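Local coordinates for capsular polysaccharide export system protein KpsC (Thermosulfurimonas dismutans, PDB 6MGB) that transfers Kdo in beta-2,4 linkage, probably from a CMP-activated donor, in building the conserved glycolipid anchor of Gram-negative bacterial capsules, at residues V80-E85 with Y141-P146; D135-K140 with N231-L236; D163-D168 with K200-V205. All blocks are in the same frame, centred on the assembly; numbering follows the deposited sequence.

Contact 1 of 3, residues V80-E85 with Y141-P146; sequences VGLGHE and YNRGKP. With C5P (cytidine-5'-monophosphate), chain D.
Leu82 and Tyr141 meet where two loops of this GT-B-clan transferase come together beside bound CMP. Residues 80-85 belong to the connection between strands 69-74 and 90-94 of the mixed sheet, while 141-146 lies on the way from helix 120-135 to strand 158-162 of the parallel sheet. Leu82 CD2 sits over one face of the Tyr141 ring, offset toward the rim and 3.8 Å from its centroid, a CH-pi contact. The same leucine covers a face of the Arg143 guanidinium, its CG 3.5 Å from NE; a branched apolar residue can serve both flat groups. Arg143 and Glu85 reach tip to tip in a salt bridge, with NE 2.8 Å from OE2. As a hydrogen bond it is weak (127° at the hydrogen), and the carboxylate and guanidinium planes stand 81° apart. A bend about CG-CD of Arg143 (chi3 67°) sets NE there, while Glu229 pairs with NH1. Between the backbones, Gly81 N donates to Tyr141 O at 2.9 Å in an almost straight bond. Position 81 calls for glycine, since a CB at its backbone angles would jam against the preceding carbonyl and also clash with Glu85 OE1. The Asn142 amide bridges the two loops, ND2 donating to Ser79 O and OD1 accepting from Ser139 N. At an edge of the phenol ring, near its plane, O4' of the CMP ribose lies 3.4 Å from Tyr141 CE2.

Contact 2 of 3, residues D135-K140 with N231-L236; sequences DHKISK and NPVDLL. With C5P (cytidine-5'-monophosphate), chain D.
Asn231 ND2 donates to Lys137 O across 3.3 Å, nearly straight at 173°, meeting a lone pair in the carbonyl plane while the oxygen lies in the plane of the asparagine amide. A chi1 of -180° sets CG anti to the backbone N, and the amide is then turned about CB-CG (chi2 -37°) so that Asn231 OD1 faces its own helix and accepts weak bonds from Val233 N at 3.0 Å and Asp234 N at 3.5 Å. Asparagine suits the place because one flat group can cap a helix and donate outward. An alanine here would probably leave Lys137 O without this donor and Val233 N and Asp234 N without their side-chain cap. Lys137 is itself a helix-ending residue, the C-prime position, with positive phi, of a Schellman motif closing helix 120-135, whose end here meets the start of helix 232-236. Val233 CG2, lodged between its backbone N and carbonyl carbon, presses tightly on Lys137 CB at 3.4 Å. The lysine stem continues past Asp234, but Lys137 NZ stays 5.4 Å from Asp234 OD1; Asp234 OD2 accepts from Val147 N instead. Ser139 OG rests 3.6 Å from Pro232 CG, and the proline ring in turn places CG 3.5 Å from O2' of CMP. Lys140 CD lies 3.7 Å from C5' of the CMP, and Lys140 NZ bonds Gln248 OE1 and Gly75 O.

Contact 3 of 3, residues D163-D168 with K200-V205; sequences DQTYGD and KVHPEV. With C5P (cytidine-5'-monophosphate), chain D.
Lys200 O accepts a hydrogen bond from Asp163 N at 3.0 Å, and the same oxygen takes a weak bond from N4 of the CMP base. N4 also donates to Asp163 O at 2.9 Å, so two main-chain carbonyls grip the cytosine amino group. The Lys200 side chain bends at chi2 (50°) and again at chi4, and its NZ reaches base N3 at 3.2 Å, O2 weakly, and Val201 O. Val201 CA lies beside Asp163 CB, and its side chain packs on Val225. At His202 the backbone N donates to a water that bridges to Gln164 O and, weakly, to Asp163 OD2; Asp163 OD1 accepts from Leu214 N and OD2 from Ala215 N. The His202 ring is pinned on both faces, by Thr165 CG2 in a CH-pi contact 3.4 Å from the centroid and by Pro203 CD on the opposite side. His202 ND1 accepts a hydrogen bond from Glu204 N at 3.1 Å as an N-cap, which fixes the ring's rotation and lets NE2 of the same ring donate to phosphate O2P at 3.0 Å (152°). Histidine is apt here, with an acceptor and a donor on one ring. Pro203 CD also lies 3.4 Å from base C2. Glu204 and Val205 close round the Thr165 methyl, Glu204 OE1 pairing with Lys210. The contact lies where neighbouring parallel strands 158-162 and 196-200 of the Rossmann-like sheet end, just before helices 169-172 and 203-206.

All three contacts border the CMP: contact 3 holds base and phosphate, contact 1 touches the ribose, and contact 2 the ribose and the edge of the base at O2. The centres of contacts 1 and 2 are about 11 Å apart, and Lys145 O lies 2.8 Å from Asn231 N, a probable hydrogen bond. Contact 3 is centred about 14 Å from contact 1; there Leu82 CD2 meets Pro203 CB at 4.1 Å. Contacts 2 and 3, about 17 Å apart, still touch through Leu235 CD2 and Lys200 CG at 3.7 Å. A bound magnesium ion lies about 4 Å from the side chains of both Tyr141 and His202. Ser247, Gln248 and Glu252 complete the hydrogen bonding of the nucleotide.

Contact 1 of 3, residues V80-E85 with Y141-P146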
loop_
_atom_site.group_PDB
_atom_site.type_symbol
_atom_site.label_atom_id
_atom_site.label_comp_id
_atom_site.label_asym_id
_atom_site.label_seq_id
_atom_site.Cartn_x
_atom_site.Cartn_y
_atom_site.Cartn_z
ATOM N N VAL A 80 9.712 3.274 10.606
ATOM C CA VAL A 80 10.241 2.200 11.441
ATOM C C VAL A 80 9.270 2.098 12.611
ATOM O O VAL A 80 9.422 2.768 13.635
ATOM C CB VAL A 80 11.672 2.477 11.898
ATOM C CG1 VAL A 80 12.175 1.346 12.788
ATOM C CG2 VAL A 80 12.589 2.666 10.701
ATOM N N GLY A 81 8.253 1.257 12.454
ATOM C CA GLY A 81 7.184 1.178 13.430
ATOM C C GLY A 81 5.816 1.206 12.780
ATOM O O GLY A 81 5.668 1.691 11.655
ATOM N N LEU A 82 4.813 0.668 13.470
ATOM C CA LEU A 82 3.466 0.632 12.931
ATOM C C LEU A 82 2.857 2.032 12.949
ATOM O O LEU A 82 3.430 2.986 13.484
ATOM C CB LEU A 82 2.598 -0.349 13.724
ATOM C CG LEU A 82 2.953 -1.838 13.614
ATOM C CD1 LEU A 82 2.030 -2.679 14.485
ATOM C CD2 LEU A 82 2.903 -2.325 12.170
ATOM N N GLY A 83 1.673 2.144 12.347
ATOM C CA GLY A 83 1.044 3.445 12.196
ATOM C C GLY A 83 0.934 4.224 13.491
ATOM O O GLY A 83 1.040 5.454 13.491
ATOM N N HIS A 84 0.725 3.531 14.607
ATOM C CA HIS A 84 0.545 4.170 15.902
ATOM C C HIS A 84 1.860 4.425 16.629
ATOM O O HIS A 84 1.836 4.822 17.800
ATOM C CB HIS A 84 -0.370 3.315 16.783
ATOM C CG HIS A 84 0.204 1.976 17.128
ATOM N ND1 HIS A 84 0.232 0.926 16.236
ATOM C CD2 HIS A 84 0.771 1.516 18.268
ATOM C CE1 HIS A 84 0.793 -0.123 16.810
ATOM N NE2 HIS A 84 1.129 0.208 18.044
ATOM N N GLU A 85 3.000 4.213 15.973
ATOM C CA GLU A 85 4.300 4.340 16.621
ATOM C C GLU A 85 5.046 5.610 16.241
ATOM O O GLU A 85 5.863 6.093 17.033
ATOM C CB GLU A 85 5.187 3.139 16.276
ATOM C CG GLU A 85 4.604 1.794 16.664
ATOM C CD GLU A 85 5.613 0.668 16.547
ATOM O OE1 GLU A 85 6.823 0.958 16.439
ATOM O OE2 GLU A 85 5.195 -0.507 16.553
ATOM N N TYR A 141 6.693 -1.094 7.154
ATOM C CA TYR A 141 6.810 -0.788 8.575
ATOM C C TYR A 141 8.190 -1.051 9.164
ATOM O O TYR A 141 8.553 -0.402 10.145
ATOM C CB TYR A 141 5.772 -1.587 9.375
ATOM C CG TYR A 141 4.339 -1.250 9.017
ATOM C CD1 TYR A 141 3.821 0.018 9.258
ATOM C CD2 TYR A 141 3.503 -2.199 8.446
ATOM C CE1 TYR A 141 2.512 0.331 8.933
ATOM C CE2 TYR A 141 2.193 -1.895 8.120
ATOM C CZ TYR A 141 1.703 -0.630 8.365
ATOM O OH TYR A 141 0.401 -0.325 8.040
ATOM N N ASN A 142 8.962 -1.981 8.606
ATOM C CA ASN A 142 10.344 -2.216 9.032
ATOM C C ASN A 142 10.431 -2.463 10.540
ATOM O O ASN A 142 11.058 -1.709 11.287
ATOM C CB ASN A 142 11.237 -1.038 8.633
ATOM C CG ASN A 142 11.128 -0.687 7.164
ATOM O OD1 ASN A 142 11.774 -1.304 6.317
ATOM N ND2 ASN A 142 10.315 0.318 6.855
ATOM N N ARG A 143 9.800 -3.552 10.981
ATOM C CA ARG A 143 9.774 -3.885 12.402
ATOM C C ARG A 143 10.141 -5.338 12.660
ATOM O O ARG A 143 10.773 -5.654 13.673
ATOM C CB ARG A 143 8.388 -3.620 12.986
ATOM C CG ARG A 143 7.896 -2.213 12.803
ATOM C CD ARG A 143 6.457 -2.114 13.222
ATOM N NE ARG A 143 6.288 -2.312 14.661
ATOM C CZ ARG A 143 5.849 -3.436 15.218
ATOM N NH1 ARG A 143 5.518 -4.469 14.465
ATOM N NH2 ARG A 143 5.732 -3.535 16.533
ATOM N N GLY A 144 9.740 -6.226 11.757
ATOM C CA GLY A 144 9.792 -7.644 12.048
ATOM C C GLY A 144 11.198 -8.131 12.333
ATOM O O GLY A 144 12.197 -7.468 12.051
ATOM N N LYS A 145 11.261 -9.319 12.918
ATOM C CA LYS A 145 12.514 -10.008 13.176
ATOM C C LYS A 145 12.822 -10.976 12.043
ATOM O O LYS A 145 11.931 -11.361 11.279
ATOM C CB LYS A 145 12.434 -10.765 14.501
ATOM C CG LYS A 145 11.391 -11.874 14.521
ATOM C CD LYS A 145 11.299 -12.524 15.890
ATOM C CE LYS A 145 10.282 -13.655 15.901
ATOM N NZ LYS A 145 10.197 -14.314 17.234
ATOM N N PRO A 146 14.080 -11.391 11.899
ATOM C CA PRO A 146 14.410 -12.360 10.849
ATOM C C PRO A 146 13.768 -13.712 11.114
ATOM O O PRO A 146 13.487 -14.084 12.257
ATOM C CB PRO A 146 15.941 -12.454 10.913
ATOM C CG PRO A 146 16.381 -11.243 11.670
ATOM C CD PRO A 146 15.279 -10.939 12.625
HETATM O O3P C5P D . -1.907 -3.664 2.665
HETATM P P C5P D . -1.761 -4.211 4.066
HETATM O O1P C5P D . -2.433 -5.579 4.132
HETATM O O2P C5P D . -2.259 -3.369 5.225
HETATM O "O5'" C5P D . -0.203 -4.452 4.271
HETATM C "C5'" C5P D . 0.662 -3.407 4.687
HETATM C "C4'" C5P D . 2.054 -3.932 4.929
HETATM O "O4'" C5P D . 2.060 -4.715 6.151
HETATM C "C3'" C5P D . 2.582 -4.889 3.868
HETATM O "O3'" C5P D . 3.155 -4.214 2.762
HETATM C "C2'" C5P D . 3.584 -5.738 4.642
HETATM O "O2'" C5P D . 4.830 -5.069 4.776
HETATM C "C1'" C5P D . 2.919 -5.827 6.016
HETATM N N1 C5P D . 2.112 -7.062 6.163
HETATM C C2 C5P D . 2.653 -8.236 6.918
HETATM N N3 C5P D . 1.823 -9.484 7.061
HETATM C C4 C5P D . 0.489 -9.558 6.472
HETATM C C5 C5P D . -0.049 -8.389 5.720
HETATM C C6 C5P D . 0.781 -7.143 5.578
HETATM O O2 C5P D . 3.731 -8.182 7.398
HETATM N N4 C5P D . -0.315 -10.769 6.608
#

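Contact 2 of 3, residues D135-K140 with N231-L236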
loop_
_atom_site.group_PDB
_atom_site.type_symbol
_atom_site.label_atom_id
_atom_site.label_comp_id
_atom_site.label_asym_id
_atom_site.label_seq_id
_atom_site.Cartn_x
_atom_site.Cartn_y
_atom_site.Cartn_z
ATOM N N ASP A 135 18.016 -5.593 -0.945
ATOM C CA ASP A 135 19.213 -5.943 -0.184
ATOM C C ASP A 135 19.025 -5.700 1.309
ATOM O O ASP A 135 19.454 -6.516 2.134
ATOM C CB ASP A 135 20.412 -5.152 -0.706
ATOM C CG ASP A 135 20.876 -5.629 -2.070
ATOM O OD1 ASP A 135 20.338 -6.644 -2.562
ATOM O OD2 ASP A 135 21.778 -4.988 -2.650
ATOM N N HIS A 136 18.392 -4.590 1.680
ATOM C CA HIS A 136 18.224 -4.234 3.082
ATOM C C HIS A 136 16.896 -4.706 3.660
ATOM O O HIS A 136 16.562 -4.338 4.791
ATOM C CB HIS A 136 18.364 -2.721 3.257
ATOM C CG HIS A 136 19.768 -2.230 3.094
ATOM N ND1 HIS A 136 20.262 -1.768 1.893
ATOM C CD2 HIS A 136 20.791 -2.151 3.979
ATOM C CE1 HIS A 136 21.525 -1.415 2.048
ATOM N NE2 HIS A 136 21.870 -1.637 3.304
ATOM N N LYS A 137 16.144 -5.517 2.919
ATOM C CA LYS A 137 14.894 -6.096 3.406
ATOM C C LYS A 137 13.969 -5.016 3.965
ATOM O O LYS A 137 13.470 -5.103 5.090
ATOM C CB LYS A 137 15.173 -7.179 4.451
ATOM C CG LYS A 137 16.047 -8.316 3.937
ATOM C CD LYS A 137 16.107 -9.476 4.920
ATOM C CE LYS A 137 16.996 -10.599 4.407
ATOM N NZ LYS A 137 18.417 -10.173 4.270
ATOM N N ILE A 138 13.739 -3.986 3.155
ATOM C CA ILE A 138 12.914 -2.845 3.538
ATOM C C ILE A 138 11.471 -3.120 3.142
ATOM O O ILE A 138 11.193 -3.771 2.129
ATOM C CB ILE A 138 13.451 -1.550 2.892
ATOM C CG1 ILE A 138 14.742 -1.112 3.591
ATOM C CG2 ILE A 138 12.411 -0.430 2.949
ATOM C CD1 ILE A 138 15.510 -0.037 2.851
ATOM N N SER A 139 10.542 -2.616 3.947
ATOM C CA SER A 139 9.116 -2.811 3.706
ATOM C C SER A 139 8.377 -1.584 4.229
ATOM O O SER A 139 8.987 -0.543 4.497
ATOM C CB SER A 139 8.640 -4.122 4.355
ATOM O OG SER A 139 8.847 -4.104 5.756
ATOM N N LYS A 140 7.056 -1.703 4.378
ATOM C CA LYS A 140 6.251 -0.563 4.807
ATOM C C LYS A 140 6.604 -0.136 6.228
ATOM O O LYS A 140 6.798 1.056 6.495
ATOM C CB LYS A 140 4.764 -0.906 4.707
ATOM C CG LYS A 140 3.831 0.285 4.883
ATOM C CD LYS A 140 2.368 -0.135 4.809
ATOM C CE LYS A 140 1.442 1.069 4.692
ATOM N NZ LYS A 140 1.437 1.639 3.314
ATOM N N ASN A 231 9.935 -10.241 9.738
ATOM C CA ASN A 231 10.147 -9.288 8.663
ATOM C C ASN A 231 9.464 -9.822 7.407
ATOM O O ASN A 231 9.798 -10.929 6.958
ATOM C CB ASN A 231 11.641 -9.074 8.424
ATOM C CG ASN A 231 11.919 -8.076 7.315
ATOM O OD1 ASN A 231 11.204 -8.026 6.320
ATOM N ND2 ASN A 231 12.963 -7.275 7.484
ATOM N N PRO A 232 8.518 -9.087 6.814
ATOM C CA PRO A 232 7.724 -9.681 5.723
ATOM C C PRO A 232 8.543 -10.081 4.508
ATOM O O PRO A 232 8.269 -11.125 3.904
ATOM C CB PRO A 232 6.709 -8.577 5.391
ATOM C CG PRO A 232 7.320 -7.314 5.896
ATOM C CD PRO A 232 8.102 -7.705 7.110
ATOM N N VAL A 233 9.540 -9.285 4.123
ATOM C CA VAL A 233 10.309 -9.624 2.930
ATOM C C VAL A 233 11.273 -10.774 3.209
ATOM O O VAL A 233 11.619 -11.531 2.296
ATOM C CB VAL A 233 11.043 -8.385 2.387
ATOM C CG1 VAL A 233 10.044 -7.321 1.964
ATOM C CG2 VAL A 233 11.994 -7.825 3.414
ATOM N N ASP A 234 11.715 -10.933 4.458
ATOM C CA ASP A 234 12.458 -12.135 4.825
ATOM C C ASP A 234 11.557 -13.361 4.760
ATOM O O ASP A 234 11.940 -14.404 4.217
ATOM C CB ASP A 234 13.053 -11.980 6.224
ATOM C CG ASP A 234 14.084 -13.045 6.540
ATOM O OD1 ASP A 234 14.595 -13.682 5.594
ATOM O OD2 ASP A 234 14.382 -13.249 7.735
ATOM N N LEU A 235 10.344 -13.251 5.308
ATOM C CA LEU A 235 9.397 -14.357 5.249
ATOM C C LEU A 235 9.103 -14.753 3.807
ATOM O O LEU A 235 9.041 -15.944 3.481
ATOM C CB LEU A 235 8.104 -13.971 5.970
ATOM C CG LEU A 235 7.014 -15.041 6.046
ATOM C CD1 LEU A 235 7.480 -16.241 6.856
ATOM C CD2 LEU A 235 5.738 -14.457 6.637
ATOM N N LEU A 236 8.919 -13.764 2.931
ATOM C CA LEU A 236 8.552 -14.053 1.548
ATOM C C LEU A 236 9.641 -14.826 0.818
ATOM O O LEU A 236 9.341 -15.605 -0.093
ATOM C CB LEU A 236 8.247 -12.749 0.811
ATOM C CG LEU A 236 6.907 -12.098 1.162
ATOM C CD1 LEU A 236 6.886 -10.645 0.713
ATOM C CD2 LEU A 236 5.765 -12.870 0.521
HETATM O O3P C5P D . -1.907 -3.664 2.665
HETATM P P C5P D . -1.761 -4.211 4.066
HETATM O O1P C5P D . -2.433 -5.579 4.132
HETATM O O2P C5P D . -2.259 -3.369 5.225
HETATM O "O5'" C5P D . -0.203 -4.452 4.271
HETATM C "C5'" C5P D . 0.662 -3.407 4.687
HETATM C "C4'" C5P D . 2.054 -3.932 4.929
HETATM O "O4'" C5P D . 2.060 -4.715 6.151
HETATM C "C3'" C5P D . 2.582 -4.889 3.868
HETATM O "O3'" C5P D . 3.155 -4.214 2.762
HETATM C "C2'" C5P D . 3.584 -5.738 4.642
HETATM O "O2'" C5P D . 4.830 -5.069 4.776
HETATM C "C1'" C5P D . 2.919 -5.827 6.016
HETATM N N1 C5P D . 2.112 -7.062 6.163
HETATM C C2 C5P D . 2.653 -8.236 6.918
HETATM N N3 C5P D . 1.823 -9.484 7.061
HETATM C C4 C5P D . 0.489 -9.558 6.472
HETATM C C5 C5P D . -0.049 -8.389 5.720
HETATM C C6 C5P D . 0.781 -7.143 5.578
HETATM O O2 C5P D . 3.731 -8.182 7.398
HETATM N N4 C5P D . -0.315 -10.769 6.608
#

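Contact 3 of 3, residues D163-D168 with K200-V205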
loop_
_atom_site.group_PDB
_atom_site.type_symbol
_atom_site.label_atom_id
_atom_site.label_comp_id
_atom_site.label_asym_id
_atom_site.label_seq_id
_atom_site.Cartn_x
_atom_site.Cartn_y
_atom_site.Cartn_z
ATOM N N ASP A 163 -2.900 -12.692 5.172
ATOM C CA ASP A 163 -4.110 -12.230 5.834
ATOM C C ASP A 163 -4.076 -10.710 5.941
ATOM O O ASP A 163 -3.017 -10.082 5.876
ATOM C CB ASP A 163 -4.249 -12.860 7.223
ATOM C CG ASP A 163 -5.666 -12.769 7.769
ATOM O OD1 ASP A 163 -6.601 -12.532 6.976
ATOM O OD2 ASP A 163 -5.850 -12.938 8.994
ATOM N N GLN A 164 -5.257 -10.118 6.100
ATOM C CA GLN A 164 -5.397 -8.671 6.175
ATOM C C GLN A 164 -6.235 -8.307 7.395
ATOM O O GLN A 164 -6.733 -9.176 8.119
ATOM C CB GLN A 164 -6.010 -8.121 4.882
ATOM C CG GLN A 164 -5.044 -8.162 3.711
ATOM C CD GLN A 164 -5.713 -7.870 2.384
ATOM O OE1 GLN A 164 -5.827 -8.745 1.527
ATOM N NE2 GLN A 164 -6.157 -6.632 2.207
ATOM N N THR A 165 -6.371 -7.005 7.632
ATOM C CA THR A 165 -7.113 -6.500 8.779
ATOM C C THR A 165 -8.571 -6.295 8.404
ATOM O O THR A 165 -8.884 -5.790 7.322
ATOM C CB THR A 165 -6.526 -5.177 9.276
ATOM O OG1 THR A 165 -6.692 -4.170 8.270
ATOM C CG2 THR A 165 -5.049 -5.329 9.602
ATOM N N TYR A 166 -9.467 -6.678 9.307
ATOM C CA TYR A 166 -10.879 -6.464 9.043
ATOM C C TYR A 166 -11.169 -4.971 8.949
ATOM O O TYR A 166 -10.663 -4.170 9.739
ATOM C CB TYR A 166 -11.741 -7.107 10.129
ATOM C CG TYR A 166 -13.192 -7.106 9.740
ATOM C CD1 TYR A 166 -13.762 -8.192 9.091
ATOM C CD2 TYR A 166 -13.984 -6.000 9.978
ATOM C CE1 TYR A 166 -15.090 -8.178 8.718
ATOM C CE2 TYR A 166 -15.309 -5.976 9.608
ATOM C CZ TYR A 166 -15.856 -7.063 8.976
ATOM O OH TYR A 166 -17.182 -7.027 8.616
ATOM N N GLY A 167 -11.986 -4.601 7.966
ATOM C CA GLY A 167 -12.260 -3.210 7.678
ATOM C C GLY A 167 -11.346 -2.586 6.648
ATOM O O GLY A 167 -11.521 -1.406 6.321
ATOM N N ASP A 168 -10.378 -3.339 6.125
ATOM C CA ASP A 168 -9.463 -2.844 5.106
ATOM C C ASP A 168 -10.235 -2.461 3.849
ATOM O O ASP A 168 -10.788 -3.329 3.169
ATOM C CB ASP A 168 -8.409 -3.913 4.801
ATOM C CG ASP A 168 -7.302 -3.413 3.898
ATOM O OD1 ASP A 168 -7.415 -2.294 3.355
ATOM O OD2 ASP A 168 -6.308 -4.152 3.736
ATOM N N LYS A 200 0.003 -15.939 7.073
ATOM C CA LYS A 200 0.701 -14.874 7.787
ATOM C C LYS A 200 -0.332 -13.871 8.288
ATOM O O LYS A 200 -1.000 -13.205 7.491
ATOM C CB LYS A 200 1.740 -14.196 6.898
ATOM C CG LYS A 200 2.443 -13.009 7.555
ATOM C CD LYS A 200 2.966 -13.364 8.943
ATOM C CE LYS A 200 3.866 -12.281 9.515
ATOM N NZ LYS A 200 3.231 -10.936 9.485
ATOM N N VAL A 201 -0.457 -13.768 9.612
ATOM C CA VAL A 201 -1.374 -12.810 10.213
ATOM C C VAL A 201 -0.797 -11.405 10.099
ATOM O O VAL A 201 0.422 -11.196 10.166
ATOM C CB VAL A 201 -1.648 -13.188 11.681
ATOM C CG1 VAL A 201 -2.498 -12.130 12.369
ATOM C CG2 VAL A 201 -2.331 -14.549 11.756
ATOM N N HIS A 202 -1.686 -10.429 9.940
ATOM C CA HIS A 202 -1.269 -9.047 9.747
ATOM C C HIS A 202 -0.690 -8.488 11.048
ATOM O O HIS A 202 -1.198 -8.790 12.132
ATOM C CB HIS A 202 -2.466 -8.210 9.291
ATOM C CG HIS A 202 -2.107 -6.847 8.784
ATOM N ND1 HIS A 202 -1.766 -5.808 9.621
ATOM C CD2 HIS A 202 -2.066 -6.347 7.527
ATOM C CE1 HIS A 202 -1.515 -4.729 8.901
ATOM N NE2 HIS A 202 -1.691 -5.029 7.627
ATOM N N PRO A 203 0.370 -7.673 10.978
ATOM C CA PRO A 203 0.980 -7.178 12.228
ATOM C C PRO A 203 0.020 -6.419 13.127
ATOM O O PRO A 203 0.117 -6.537 14.355
ATOM C CB PRO A 203 2.124 -6.280 11.728
ATOM C CG PRO A 203 1.834 -6.019 10.282
ATOM C CD PRO A 203 1.134 -7.242 9.797
ATOM N N GLU A 204 -0.898 -5.632 12.560
ATOM C CA GLU A 204 -1.869 -4.921 13.388
ATOM C C GLU A 204 -2.782 -5.888 14.130
ATOM O O GLU A 204 -3.316 -5.547 15.192
ATOM C CB GLU A 204 -2.694 -3.961 12.530
ATOM C CG GLU A 204 -1.919 -2.748 12.047
ATOM C CD GLU A 204 -2.733 -1.871 11.115
ATOM O OE1 GLU A 204 -3.977 -1.899 11.208
ATOM O OE2 GLU A 204 -2.127 -1.159 10.286
ATOM N N VAL A 205 -2.980 -7.091 13.589
ATOM C CA VAL A 205 -3.761 -8.103 14.289
ATOM C C VAL A 205 -2.908 -8.800 15.340
ATOM O O VAL A 205 -3.401 -9.160 16.414
ATOM C CB VAL A 205 -4.357 -9.103 13.280
ATOM C CG1 VAL A 205 -5.015 -10.276 14.000
ATOM C CG2 VAL A 205 -5.367 -8.404 12.384
HETATM O O3P C5P D . -1.907 -3.664 2.665
HETATM P P C5P D . -1.761 -4.211 4.066
HETATM O O1P C5P D . -2.433 -5.579 4.132
HETATM O O2P C5P D . -2.259 -3.369 5.225
HETATM O "O5'" C5P D . -0.203 -4.452 4.271
HETATM C "C5'" C5P D . 0.662 -3.407 4.687
HETATM C "C4'" C5P D . 2.054 -3.932 4.929
HETATM O "O4'" C5P D . 2.060 -4.715 6.151
HETATM C "C3'" C5P D . 2.582 -4.889 3.868
HETATM O "O3'" C5P D . 3.155 -4.214 2.762
HETATM C "C2'" C5P D . 3.584 -5.738 4.642
HETATM O "O2'" C5P D . 4.830 -5.069 4.776
HETATM C "C1'" C5P D . 2.919 -5.827 6.016
HETATM N N1 C5P D . 2.112 -7.062 6.163
HETATM C C2 C5P D . 2.653 -8.236 6.918
HETATM N N3 C5P D . 1.823 -9.484 7.061
HETATM C C4 C5P D . 0.489 -9.558 6.472
HETATM C C5 C5P D . -0.049 -8.389 5.720
HETATM C C6 C5P D . 0.781 -7.143 5.578
HETATM O O2 C5P D . 3.731 -8.182 7.398
HETATM N N4 C5P D . -0.315 -10.769 6.608
HETATM O O HOH W 1 -4.633 -10.646 9.847
#